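Local coordinates for protein 2-(3-amino-3-carboxypropyl)histidine synthase (Pyrococcus horikoshii, PDB 3LZD) that catalyses the first step of diphthamide biosynthesis, using a [4Fe-4S] cluster to transfer the 3-amino-3-carboxypropyl group of S-adenosyl-L-methionine to a histidine of elongation factor 2, at residues R285-R295 against P341-L350; P221-V232 against S243-I251. All blocks are in the same frame, centred on the assembly; numbering follows the deposited sequence.

Contact 1 of 2, residues R285-R295 against P341-L350; sequences RIVKLLKKHGR and PKEVEILLGL
Leu348 reaches into a group of four side chains, Leu289, Leu290, His293 and Arg295. Its CD1 presses on Leu289 CG at 3.4 Å, tighter than usual van der Waals contact, and also sits over one face of the His293 ring. Its other methyl, CD2, meets Leu290 CD2 at 4.0 Å and lies over a face of the Arg295 guanidinium, 3.6 Å from NH2. Leu350 comes at Leu289 tip to tip, CD2 to CD2 at 3.4 Å, while its CD1 approaches His293 NE2. With CG of Leu289 anti to the backbone N (chi1 -171°), both its methyls are within reach of Leu350. At the other end Ile286 packs on Pro341 and Val344, CG2 to Val344 CG1 at 4.3 Å.

The helical turns 285-292 and 341-347 run nearly parallel, 13° apart. Ile286 and Leu290 also pack on strand 266-272 of the parallel sheet, while Leu347 turns to helix 248-261. At the margin of the contact, Arg285 reaches across to Glu345 in a salt bridge. NH1 and NH2 both donate to the single oxygen OE2, with NH2 at 3.1 Å, and the guanidinium and carboxylate planes stand 63° apart. Glu282 also pairs with Arg285, and Arg351 takes OE1 of Glu345.

Farther out, Arg295 NH2 donates to His293 O at 2.8 Å, which helps hold the guanidinium with one face to Leu348 CD2. Schellman motifs at Gly294 and Gly349 end both helices.

Contact 2 of 2, residues P221-V232 against S243-I251; sequences PLGLAVATRKKV and SWIDPERFI
Pro221 begins the contact by setting its CB against Ile245 CD1 at 3.7 Å, at the place where helix 219-228 packs on the chain leaving a beta hairpin. The hairpin's strands, 231-235 and 242-244, form one margin of a mixed five-stranded sheet, and after it the chain turns into helix 248-261.

One residue on, Leu222 has CG anti to its own N (chi1 179°), which carries both methyls out to the start of that second helix. CD1 rests on Pro247 CB, whereas CD2 meets Phe250 CB at 3.8 Å, and Leu222 CG lies over one face of the phenyl ring. Ala225 points its CB at 243-251 and meets Ile245 CG2 at 3.8 Å. Val226 follows with CG2, which touches Pro247 CB at 3.6 Å and Phe250 CD2 at 3.9 Å. Pro247 thus fits among Leu222, Ala225 and Val226, and beside it Asp246 OD1 accepts a weak capping bond from Glu248 N.

In the last turn Thr228 OG1 bonds back to Leu224 O, and the chain leaves the helix at Arg229, with positive phi, to enter the strand. There Val232 brings CG1 to within 3.8 Å of Ile245 CG1, so that this isoleucine is shared between helix and strand. The indole of Trp244, whose NE1 bonds to Glu147, passes Val232 O obliquely at CE3. That same Val232 O accepts the one hydrogen bond between the segments, from Ile245 N at 3.0 Å and nearly straight at 171°.

Helix 248-261 connects the two contacts. Its first turn supplies Phe250 to contact 2, and farther along Ile258 and Ala261 pack against Leu347 of contact 1. Tyr354 adds a second tie, since it touches Val226 and hydrogen-bonds Glu343, which also pairs with Arg254. The contacts do not touch: their centres lie 25 Å apart and their nearest atoms about 6 Å. Neither touches the cluster: the side chains of Pro221 and Pro341 each stay about 12 Å from the bound iron-sulfur cluster. Pro341 is also about 10 Å from the side chains of the cluster-binding residues Cys199 and Cys323.

Contact 1 of 2, residues R285-R295 against P341-L350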
loop_
_atom_site.group_PDB
_atom_site.type_symbol
_atom_site.label_atom_id
_atom_site.label_comp_id
_atom_site.label_asym_id
_atom_site.label_seq_id
_atom_site.Cartn_x
_atom_site.Cartn_y
_atom_site.Cartn_z
ATOM N N ARG A 285 -13.312 -19.088 6.014
ATOM C CA ARG A 285 -14.019 -19.845 7.039
ATOM C C ARG A 285 -14.916 -18.894 7.826
ATOM O O ARG A 285 -16.081 -19.203 8.083
ATOM C CB ARG A 285 -13.010 -20.519 7.972
ATOM C CG ARG A 285 -13.418 -21.891 8.479
ATOM C CD ARG A 285 -13.808 -21.861 9.945
ATOM N NE ARG A 285 -12.771 -21.254 10.775
ATOM C CZ ARG A 285 -12.886 -21.061 12.082
ATOM N NH1 ARG A 285 -13.989 -21.436 12.713
ATOM N NH2 ARG A 285 -11.910 -20.472 12.757
ATOM N N ILE A 286 -14.376 -17.734 8.193
ATOM C CA ILE A 286 -15.136 -16.735 8.949
ATOM C C ILE A 286 -16.294 -16.160 8.130
ATOM O O ILE A 286 -17.345 -15.829 8.671
ATOM C CB ILE A 286 -14.221 -15.573 9.417
ATOM C CG1 ILE A 286 -13.214 -16.102 10.436
ATOM C CG2 ILE A 286 -15.046 -14.433 10.012
ATOM C CD1 ILE A 286 -13.840 -16.843 11.597
ATOM N N VAL A 287 -16.102 -16.034 6.826
ATOM C CA VAL A 287 -17.166 -15.513 5.975
ATOM C C VAL A 287 -18.294 -16.544 5.974
ATOM O O VAL A 287 -19.465 -16.197 6.089
ATOM C CB VAL A 287 -16.667 -15.291 4.529
ATOM C CG1 VAL A 287 -17.848 -15.035 3.575
ATOM C CG2 VAL A 287 -15.716 -14.109 4.499
ATOM N N LYS A 288 -17.926 -17.815 5.871
ATOM C CA LYS A 288 -18.911 -18.889 5.850
ATOM C C LYS A 288 -19.642 -18.965 7.184
ATOM O O LYS A 288 -20.859 -19.111 7.222
ATOM C CB LYS A 288 -18.232 -20.231 5.539
ATOM N N LEU A 289 -18.901 -18.840 8.277
ATOM C CA LEU A 289 -19.506 -18.907 9.599
ATOM C C LEU A 289 -20.511 -17.791 9.846
ATOM O O LEU A 289 -21.595 -18.033 10.379
ATOM C CB LEU A 289 -18.439 -18.873 10.686
ATOM C CG LEU A 289 -18.980 -19.153 12.090
ATOM C CD1 LEU A 289 -19.399 -20.630 12.193
ATOM C CD2 LEU A 289 -17.909 -18.824 13.132
ATOM N N LEU A 290 -20.162 -16.565 9.470
ATOM C CA LEU A 290 -21.086 -15.452 9.675
ATOM C C LEU A 290 -22.374 -15.662 8.875
ATOM O O LEU A 290 -23.475 -15.431 9.380
ATOM C CB LEU A 290 -20.432 -14.129 9.268
ATOM C CG LEU A 290 -19.414 -13.531 10.247
ATOM C CD1 LEU A 290 -18.666 -12.400 9.568
ATOM C CD2 LEU A 290 -20.121 -13.030 11.490
ATOM N N LYS A 291 -22.232 -16.103 7.629
ATOM C CA LYS A 291 -23.390 -16.331 6.778
ATOM C C LYS A 291 -24.299 -17.401 7.367
ATOM O O LYS A 291 -25.510 -17.213 7.449
ATOM C CB LYS A 291 -22.948 -16.730 5.365
ATOM C CG LYS A 291 -22.425 -15.561 4.548
ATOM C CD LYS A 291 -22.113 -15.953 3.116
ATOM C CE LYS A 291 -21.564 -14.755 2.358
ATOM N NZ LYS A 291 -21.168 -15.084 0.964
ATOM N N LYS A 292 -23.714 -18.518 7.784
ATOM C CA LYS A 292 -24.501 -19.592 8.371
ATOM C C LYS A 292 -25.303 -19.055 9.552
ATOM O O LYS A 292 -26.367 -19.580 9.873
ATOM C CB LYS A 292 -23.589 -20.733 8.841
ATOM N N HIS A 293 -24.812 -17.993 10.185
ATOM C CA HIS A 293 -25.509 -17.430 11.331
ATOM C C HIS A 293 -26.327 -16.157 11.119
ATOM O O HIS A 293 -26.419 -15.313 12.017
ATOM C CB HIS A 293 -24.523 -17.233 12.477
ATOM C CG HIS A 293 -24.037 -18.520 13.068
ATOM N ND1 HIS A 293 -23.362 -19.470 12.329
ATOM C CD2 HIS A 293 -24.148 -19.026 14.319
ATOM C CE1 HIS A 293 -23.080 -20.506 13.099
ATOM N NE2 HIS A 293 -23.546 -20.262 14.312
ATOM N N GLY A 294 -26.915 -16.011 9.938
ATOM C CA GLY A 294 -27.755 -14.855 9.669
ATOM C C GLY A 294 -27.135 -13.529 9.266
ATOM O O GLY A 294 -27.863 -12.588 8.953
ATOM N N ARG A 295 -25.811 -13.433 9.266
ATOM C CA ARG A 295 -25.156 -12.181 8.890
ATOM C C ARG A 295 -24.670 -12.187 7.450
ATOM O O ARG A 295 -24.550 -13.239 6.821
ATOM C CB ARG A 295 -23.946 -11.904 9.790
ATOM C CG ARG A 295 -24.268 -11.365 11.165
ATOM C CD ARG A 295 -24.756 -12.437 12.099
ATOM N NE ARG A 295 -24.798 -11.954 13.477
ATOM C CZ ARG A 295 -25.203 -12.688 14.511
ATOM N NH1 ARG A 295 -25.209 -12.173 15.734
ATOM N NH2 ARG A 295 -25.607 -13.942 14.320
ATOM N N PRO A 341 -10.657 -12.911 14.497
ATOM C CA PRO A 341 -11.424 -14.126 14.208
ATOM C C PRO A 341 -11.996 -14.773 15.473
ATOM O O PRO A 341 -13.164 -15.170 15.512
ATOM C CB PRO A 341 -10.398 -15.035 13.537
ATOM C CG PRO A 341 -9.409 -14.073 12.941
ATOM C CD PRO A 341 -9.274 -13.032 14.004
ATOM N N LYS A 342 -11.160 -14.881 16.499
ATOM C CA LYS A 342 -11.558 -15.492 17.754
ATOM C C LYS A 342 -12.696 -14.749 18.429
ATOM O O LYS A 342 -13.554 -15.354 19.073
ATOM C CB LYS A 342 -10.360 -15.575 18.706
ATOM C CG LYS A 342 -9.524 -16.852 18.567
ATOM C CD LYS A 342 -8.932 -16.993 17.176
ATOM C CE LYS A 342 -8.005 -18.199 17.089
ATOM N NZ LYS A 342 -8.696 -19.482 17.412
ATOM N N GLU A 343 -12.700 -13.435 18.284
ATOM C CA GLU A 343 -13.744 -12.625 18.879
ATOM C C GLU A 343 -15.059 -12.827 18.136
ATOM O O GLU A 343 -16.134 -12.756 18.734
ATOM C CB GLU A 343 -13.327 -11.163 18.863
ATOM C CG GLU A 343 -11.995 -10.948 19.566
ATOM C CD GLU A 343 -11.586 -9.491 19.637
ATOM O OE1 GLU A 343 -11.764 -8.780 18.630
ATOM O OE2 GLU A 343 -11.074 -9.067 20.696
ATOM N N VAL A 344 -14.979 -13.090 16.835
ATOM C CA VAL A 344 -16.182 -13.322 16.044
ATOM C C VAL A 344 -16.909 -14.535 16.602
ATOM O O VAL A 344 -18.130 -14.521 16.792
ATOM C CB VAL A 344 -15.844 -13.591 14.562
ATOM C CG1 VAL A 344 -16.922 -14.440 13.917
ATOM C CG2 VAL A 344 -15.730 -12.282 13.826
ATOM N N GLU A 345 -16.136 -15.585 16.861
ATOM C CA GLU A 345 -16.664 -16.830 17.395
ATOM C C GLU A 345 -17.359 -16.591 18.740
ATOM O O GLU A 345 -18.347 -17.246 19.055
ATOM C CB GLU A 345 -15.527 -17.848 17.510
ATOM C CG GLU A 345 -14.745 -17.972 16.197
ATOM C CD GLU A 345 -13.552 -18.919 16.270
ATOM O OE1 GLU A 345 -12.761 -18.823 17.237
ATOM O OE2 GLU A 345 -13.397 -19.746 15.344
ATOM N N ILE A 346 -16.862 -15.642 19.523
ATOM C CA ILE A 346 -17.500 -15.334 20.797
ATOM C C ILE A 346 -18.810 -14.623 20.499
ATOM O O ILE A 346 -19.842 -14.949 21.080
ATOM C CB ILE A 346 -16.632 -14.411 21.676
ATOM C CG1 ILE A 346 -15.445 -15.185 22.238
ATOM C CG2 ILE A 346 -17.456 -13.836 22.806
ATOM C CD1 ILE A 346 -14.551 -14.348 23.139
ATOM N N LEU A 347 -18.769 -13.661 19.579
ATOM C CA LEU A 347 -19.966 -12.906 19.213
ATOM C C LEU A 347 -21.077 -13.822 18.699
ATOM O O LEU A 347 -22.243 -13.662 19.065
ATOM C CB LEU A 347 -19.633 -11.846 18.158
ATOM C CG LEU A 347 -20.790 -10.984 17.626
ATOM C CD1 LEU A 347 -20.261 -9.665 17.098
ATOM C CD2 LEU A 347 -21.531 -11.727 16.530
ATOM N N LEU A 348 -20.714 -14.771 17.846
ATOM C CA LEU A 348 -21.683 -15.708 17.302
ATOM C C LEU A 348 -22.137 -16.736 18.340
ATOM O O LEU A 348 -23.034 -17.534 18.075
ATOM C CB LEU A 348 -21.097 -16.432 16.095
ATOM C CG LEU A 348 -20.865 -15.585 14.847
ATOM C CD1 LEU A 348 -20.480 -16.510 13.698
ATOM C CD2 LEU A 348 -22.131 -14.805 14.497
ATOM N N GLY A 349 -21.506 -16.723 19.511
ATOM C CA GLY A 349 -21.873 -17.654 20.564
ATOM C C GLY A 349 -21.272 -19.044 20.452
ATOM O O GLY A 349 -21.757 -19.977 21.084
ATOM N N LEU A 350 -20.215 -19.193 19.663
ATOM C CA LEU A 350 -19.573 -20.497 19.489
ATOM C C LEU A 350 -18.435 -20.722 20.481
ATOM O O LEU A 350 -18.134 -21.856 20.851
ATOM C CB LEU A 350 -19.028 -20.630 18.063
ATOM C CG LEU A 350 -20.045 -20.714 16.923
ATOM C CD1 LEU A 350 -21.095 -19.614 17.047
ATOM C CD2 LEU A 350 -19.314 -20.601 15.605
#

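Contact 2 of 2, residues P221-V232 against S243-I251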
loop_
_atom_site.group_PDB
_atom_site.type_symbol
_atom_site.label_atom_id
_atom_site.label_comp_id
_atom_site.label_asym_id
_atom_site.label_seq_id
_atom_site.Cartn_x
_atom_site.Cartn_y
_atom_site.Cartn_z
ATOM N N PRO A 221 3.841 -7.955 26.772
ATOM C CA PRO A 221 3.512 -8.573 28.061
ATOM C C PRO A 221 2.027 -8.921 28.137
ATOM O O PRO A 221 1.661 -9.961 28.661
ATOM C CB PRO A 221 3.895 -7.500 29.078
ATOM C CG PRO A 221 4.955 -6.731 28.389
ATOM C CD PRO A 221 4.454 -6.632 26.970
ATOM N N LEU A 222 1.183 -8.035 27.613
ATOM C CA LEU A 222 -0.263 -8.244 27.616
ATOM C C LEU A 222 -0.636 -9.473 26.770
ATOM O O LEU A 222 -1.439 -10.309 27.184
ATOM C CB LEU A 222 -0.959 -6.979 27.093
ATOM C CG LEU A 222 -2.486 -6.944 26.967
ATOM C CD1 LEU A 222 -3.135 -7.503 28.234
ATOM C CD2 LEU A 222 -2.935 -5.503 26.722
ATOM N N GLY A 223 -0.040 -9.579 25.588
ATOM C CA GLY A 223 -0.304 -10.717 24.725
ATOM C C GLY A 223 0.078 -12.009 25.436
ATOM O O GLY A 223 -0.642 -13.005 25.355
ATOM N N LEU A 224 1.205 -11.996 26.140
ATOM C CA LEU A 224 1.661 -13.176 26.877
ATOM C C LEU A 224 0.624 -13.616 27.903
ATOM O O LEU A 224 0.251 -14.786 27.961
ATOM C CB LEU A 224 2.972 -12.881 27.605
ATOM C CG LEU A 224 4.312 -13.077 26.897
ATOM C CD1 LEU A 224 5.421 -12.465 27.735
ATOM C CD2 LEU A 224 4.579 -14.555 26.687
ATOM N N ALA A 225 0.167 -12.667 28.715
ATOM C CA ALA A 225 -0.817 -12.935 29.756
ATOM C C ALA A 225 -2.128 -13.493 29.209
ATOM O O ALA A 225 -2.707 -14.414 29.785
ATOM C CB ALA A 225 -1.096 -11.649 30.547
ATOM N N VAL A 226 -2.613 -12.929 28.107
ATOM C CA VAL A 226 -3.864 -13.410 27.542
ATOM C C VAL A 226 -3.693 -14.729 26.789
ATOM O O VAL A 226 -4.595 -15.552 26.765
ATOM C CB VAL A 226 -4.491 -12.371 26.590
ATOM C CG1 VAL A 226 -5.854 -12.869 26.109
ATOM C CG2 VAL A 226 -4.612 -11.026 27.292
ATOM N N ALA A 227 -2.521 -14.939 26.201
ATOM C CA ALA A 227 -2.262 -16.147 25.430
ATOM C C ALA A 227 -1.982 -17.379 26.270
ATOM O O ALA A 227 -2.404 -18.483 25.931
ATOM C CB ALA A 227 -1.094 -15.906 24.475
ATOM N N THR A 228 -1.258 -17.188 27.364
ATOM C CA THR A 228 -0.895 -18.294 28.236
ATOM C C THR A 228 -1.785 -18.394 29.465
ATOM O O THR A 228 -1.765 -19.401 30.170
ATOM C CB THR A 228 0.536 -18.133 28.729
ATOM O OG1 THR A 228 0.574 -17.113 29.737
ATOM C CG2 THR A 228 1.438 -17.726 27.581
ATOM N N ARG A 229 -2.556 -17.344 29.723
ATOM C CA ARG A 229 -3.437 -17.296 30.888
ATOM C C ARG A 229 -2.622 -17.555 32.148
ATOM O O ARG A 229 -3.152 -18.022 33.156
ATOM C CB ARG A 229 -4.573 -18.319 30.766
ATOM N N LYS A 230 -1.322 -17.263 32.081
ATOM C CA LYS A 230 -0.450 -17.423 33.234
ATOM C C LYS A 230 -0.054 -16.050 33.771
ATOM O O LYS A 230 -0.353 -15.023 33.162
ATOM C CB LYS A 230 0.806 -18.211 32.871
ATOM C CG LYS A 230 0.553 -19.683 32.606
ATOM C CD LYS A 230 1.853 -20.460 32.439
ATOM C CE LYS A 230 1.575 -21.945 32.233
ATOM N NZ LYS A 230 2.813 -22.730 31.990
ATOM N N LYS A 231 0.615 -16.042 34.918
ATOM C CA LYS A 231 1.060 -14.810 35.549
ATOM C C LYS A 231 2.264 -14.226 34.807
ATOM O O LYS A 231 3.254 -14.908 34.540
ATOM C CB LYS A 231 1.426 -15.085 37.016
ATOM N N VAL A 232 2.182 -12.954 34.467
ATOM C CA VAL A 232 3.279 -12.321 33.762
ATOM C C VAL A 232 3.864 -11.128 34.498
ATOM O O VAL A 232 3.139 -10.231 34.947
ATOM C CB VAL A 232 2.844 -11.845 32.360
ATOM C CG1 VAL A 232 3.987 -11.089 31.704
ATOM C CG2 VAL A 232 2.422 -13.049 31.498
ATOM N N SER A 243 6.300 -4.519 36.193
ATOM C CA SER A 243 4.869 -4.416 36.068
ATOM C C SER A 243 4.216 -5.794 36.095
ATOM O O SER A 243 4.596 -6.682 35.317
ATOM C CB SER A 243 4.516 -3.693 34.768
ATOM O OG SER A 243 3.111 -3.626 34.604
ATOM N N TRP A 244 3.270 -5.990 37.016
ATOM C CA TRP A 244 2.537 -7.248 37.073
ATOM C C TRP A 244 1.381 -7.025 36.108
ATOM O O TRP A 244 0.566 -6.125 36.291
ATOM C CB TRP A 244 2.028 -7.538 38.486
ATOM C CG TRP A 244 3.125 -7.971 39.402
ATOM C CD1 TRP A 244 3.819 -7.194 40.286
ATOM C CD2 TRP A 244 3.733 -9.266 39.446
ATOM N NE1 TRP A 244 4.825 -7.922 40.871
ATOM C CE2 TRP A 244 4.795 -9.198 40.373
ATOM C CE3 TRP A 244 3.487 -10.476 38.782
ATOM C CZ2 TRP A 244 5.608 -10.294 40.654
ATOM C CZ3 TRP A 244 4.298 -11.563 39.058
ATOM C CH2 TRP A 244 5.346 -11.466 39.988
ATOM N N ILE A 245 1.322 -7.839 35.067
ATOM C CA ILE A 245 0.299 -7.680 34.053
ATOM C C ILE A 245 -1.104 -8.171 34.412
ATOM O O ILE A 245 -1.276 -9.284 34.902
ATOM C CB ILE A 245 0.757 -8.363 32.753
ATOM C CG1 ILE A 245 2.149 -7.841 32.380
ATOM C CG2 ILE A 245 -0.260 -8.117 31.643
ATOM C CD1 ILE A 245 2.210 -6.327 32.176
ATOM N N ASP A 246 -2.098 -7.314 34.176
ATOM C CA ASP A 246 -3.495 -7.657 34.418
ATOM C C ASP A 246 -4.282 -7.423 33.136
ATOM O O ASP A 246 -4.545 -6.285 32.753
ATOM C CB ASP A 246 -4.110 -6.808 35.525
ATOM C CG ASP A 246 -5.640 -6.841 35.494
ATOM O OD1 ASP A 246 -6.223 -7.928 35.686
ATOM O OD2 ASP A 246 -6.260 -5.778 35.259
ATOM N N PRO A 247 -4.665 -8.503 32.451
ATOM C CA PRO A 247 -5.424 -8.375 31.205
ATOM C C PRO A 247 -6.874 -7.907 31.376
ATOM O O PRO A 247 -7.557 -7.622 30.388
ATOM C CB PRO A 247 -5.320 -9.778 30.598
ATOM C CG PRO A 247 -5.236 -10.660 31.797
ATOM C CD PRO A 247 -4.287 -9.905 32.702
ATOM N N GLU A 248 -7.335 -7.809 32.623
ATOM C CA GLU A 248 -8.713 -7.395 32.904
ATOM C C GLU A 248 -9.185 -6.215 32.062
ATOM O O GLU A 248 -10.116 -6.354 31.277
ATOM C CB GLU A 248 -8.889 -7.079 34.394
ATOM C CG GLU A 248 -10.324 -6.717 34.779
ATOM C CD GLU A 248 -10.690 -7.145 36.195
ATOM O OE1 GLU A 248 -10.003 -6.726 37.156
ATOM O OE2 GLU A 248 -11.672 -7.903 36.348
ATOM N N ARG A 249 -8.554 -5.059 32.223
ATOM C CA ARG A 249 -8.931 -3.877 31.444
ATOM C C ARG A 249 -9.072 -4.202 29.949
ATOM O O ARG A 249 -10.123 -3.978 29.338
ATOM C CB ARG A 249 -7.876 -2.781 31.616
ATOM C CG ARG A 249 -7.867 -1.735 30.503
ATOM C CD ARG A 249 -8.887 -0.630 30.730
ATOM N NE ARG A 249 -8.567 0.156 31.919
ATOM C CZ ARG A 249 -9.204 1.267 32.277
ATOM N NH1 ARG A 249 -10.202 1.734 31.536
ATOM N NH2 ARG A 249 -8.846 1.908 33.380
ATOM N N PHE A 250 -7.996 -4.727 29.375
ATOM C CA PHE A 250 -7.960 -5.079 27.967
ATOM C C PHE A 250 -9.139 -5.970 27.578
ATOM O O PHE A 250 -9.868 -5.685 26.627
ATOM C CB PHE A 250 -6.640 -5.797 27.658
ATOM C CG PHE A 250 -6.644 -6.531 26.351
ATOM C CD1 PHE A 250 -6.503 -5.847 25.155
ATOM C CD2 PHE A 250 -6.825 -7.906 26.318
ATOM C CE1 PHE A 250 -6.544 -6.521 23.946
ATOM C CE2 PHE A 250 -6.865 -8.590 25.106
ATOM C CZ PHE A 250 -6.726 -7.895 23.920
ATOM N N ILE A 251 -9.319 -7.051 28.321
ATOM C CA ILE A 251 -10.391 -7.987 28.036
ATOM C C ILE A 251 -11.774 -7.339 28.057
ATOM O O ILE A 251 -12.595 -7.606 27.182
ATOM C CB ILE A 251 -10.327 -9.191 29.010
ATOM C CG1 ILE A 251 -9.087 -10.029 28.678
ATOM C CG2 ILE A 251 -11.593 -10.045 28.902
ATOM C CD1 ILE A 251 -8.835 -11.185 29.622
#